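Local coordinates for protein microbial collagenase (Bacillus anthracis, PDB 5SV5) that is a putative secreted metalloprotease that probably degrades collagen, this pre-peptidase C-terminal domain being an accessory module of beta-sandwich type, at residues A[43-46]-A[47-51]. Residues are numbered along the deposited sequence; the frame is centred on the assembly and turned at random.
Sequences VLNE and YGIGM
Asn45, the first residue of a type I beta turn that ends at Gly48, grips the backbone of Ile49, the residue after the turn, with both ends of its side-chain amide. The turn starts the connection between strands 37-45 and 51-57 of this beta-rich pre-peptidase C-terminal domain. Its closing bond, Gly48 N to Asn45 O, measures 3.2 Å. Asn45 holds CG anti to its own N (chi1 179°), which extends the amide across the loop. There ND2 donates to Ile49 O at 2.8 Å, the acceptor lying close to the amide plane and the N-H pointing fairly straight at it (157°). OD1 accepts from Ile49 N at 3.1 Å along a more bent path (141°). With ND2 and OD1 engaged on one residue, the amide's rotation is fixed and its flip state unambiguous. A water also donates to OD1 and accepts from Tyr47 N, linking the side chain to the turn's third residue. Gly48 ends the turn with a positive phi.

The side chain of selenomethionine Met51 is laid across one face of the amide, with CG and SE both on that face, and runs the opposite way to the Asn45 chain. Its CG lies 3.6 Å from Asn45 CG, and the chain then bends at chi3, bringing CE to 3.7 Å from Val43 CG1, an apolar contact inside the domain. Tyr100 and Ile75, from strands 98-104 and 74-81, also touch Met51. Glu46, by contrast, directs its carboxylate out of the turn: OE2 forms a salt bridge with Lys17 and OE1 a hydrogen bond with Thr99, tying the turn to the adjacent strand 98-104 and to strand 14-20 beyond it. Over the face of the Asn45 amide, Met51 SE comes to 3.4 Å from Asn45 OD1.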
loop_
_atom_site.group_PDB
_atom_site.type_symbol
_atom_site.label_atom_id
_atom_site.label_comp_id
_atom_site.label_asym_id
_atom_site.label_seq_id
_atom_site.Cartn_x
_atom_site.Cartn_y
_atom_site.Cartn_z
ATOM N N VAL A 43 -3.085 -1.286 -6.515
ATOM C CA VAL A 43 -4.321 -1.124 -5.759
ATOM C C VAL A 43 -5.419 -0.702 -6.718
ATOM O O VAL A 43 -5.266 0.278 -7.444
ATOM C CB VAL A 43 -4.162 -0.090 -4.626
ATOM C CG1 VAL A 43 -5.502 0.214 -3.966
ATOM C CG2 VAL A 43 -3.159 -0.603 -3.593
ATOM N N LEU A 44 -6.514 -1.460 -6.729
ATOM C CA LEU A 44 -7.684 -1.127 -7.540
ATOM C C LEU A 44 -8.613 -0.289 -6.670
ATOM O O LEU A 44 -9.113 -0.747 -5.639
ATOM C CB LEU A 44 -8.382 -2.393 -8.038
ATOM C CG LEU A 44 -7.462 -3.327 -8.845
ATOM C CD1 LEU A 44 -8.202 -4.581 -9.287
ATOM C CD2 LEU A 44 -6.744 -2.643 -9.991
ATOM N N ASN A 45 -8.821 0.951 -7.105
ATOM C CA ASN A 45 -9.629 1.958 -6.411
ATOM C C ASN A 45 -11.056 1.788 -6.913
ATOM O O ASN A 45 -11.478 2.437 -7.880
ATOM C CB ASN A 45 -9.034 3.328 -6.735
ATOM C CG ASN A 45 -9.770 4.486 -6.117
ATOM O OD1 ASN A 45 -10.702 4.334 -5.320
ATOM N ND2 ASN A 45 -9.340 5.680 -6.491
ATOM N N GLU A 46 -11.799 0.887 -6.272
ATOM C CA GLU A 46 -13.062 0.410 -6.825
ATOM C C GLU A 46 -14.131 1.484 -6.951
ATOM O O GLU A 46 -14.940 1.423 -7.879
ATOM C CB GLU A 46 -13.562 -0.794 -6.020
ATOM C CG GLU A 46 -12.591 -1.974 -6.052
ATOM C CD GLU A 46 -13.090 -3.217 -5.338
ATOM O OE1 GLU A 46 -13.994 -3.116 -4.470
ATOM O OE2 GLU A 46 -12.569 -4.311 -5.654
ATOM N N TYR A 47 -14.162 2.435 -6.029
ATOM C CA TYR A 47 -15.163 3.512 -6.050
ATOM C C TYR A 47 -14.600 4.848 -6.509
ATOM O O TYR A 47 -15.309 5.852 -6.498
ATOM C CB TYR A 47 -15.878 3.612 -4.690
ATOM C CG TYR A 47 -16.899 2.517 -4.528
ATOM C CD1 TYR A 47 -16.522 1.238 -4.149
ATOM C CD2 TYR A 47 -18.236 2.733 -4.845
ATOM C CE1 TYR A 47 -17.453 0.211 -4.066
ATOM C CE2 TYR A 47 -19.176 1.717 -4.761
ATOM C CZ TYR A 47 -18.782 0.458 -4.370
ATOM O OH TYR A 47 -19.712 -0.557 -4.274
ATOM N N GLY A 48 -13.343 4.870 -6.955
ATOM C CA GLY A 48 -12.781 6.086 -7.528
ATOM C C GLY A 48 -12.678 7.226 -6.547
ATOM O O GLY A 48 -12.897 8.370 -6.923
ATOM N N ILE A 49 -12.325 6.922 -5.295
ATOM C CA ILE A 49 -12.170 7.955 -4.276
ATOM C C ILE A 49 -10.762 8.545 -4.335
ATOM O O ILE A 49 -9.905 8.110 -5.117
ATOM C CB ILE A 49 -12.485 7.409 -2.850
ATOM C CG1 ILE A 49 -11.448 6.374 -2.372
ATOM C CG2 ILE A 49 -13.892 6.822 -2.815
ATOM C CD1 ILE A 49 -11.551 6.041 -0.901
ATOM N N GLY A 50 -10.525 9.565 -3.524
ATOM C CA GLY A 50 -9.189 10.173 -3.445
ATOM C C GLY A 50 -8.317 9.342 -2.534
ATOM O O GLY A 50 -8.283 9.578 -1.326
HETATM N N MSE A 51 -7.637 8.356 -3.105
HETATM C CA MSE A 51 -6.770 7.443 -2.340
HETATM C C MSE A 51 -5.498 7.160 -3.109
HETATM O O MSE A 51 -5.417 7.368 -4.333
HETATM C CB MSE A 51 -7.522 6.161 -1.954
HETATM C CG MSE A 51 -7.835 5.318 -3.196
HETATM SE SE MSE A 51 -8.587 3.552 -2.711
HETATM C CE MSE A 51 -6.974 2.885 -1.816
HETATM O O HOH W 1 -12.524 2.956 -3.704
#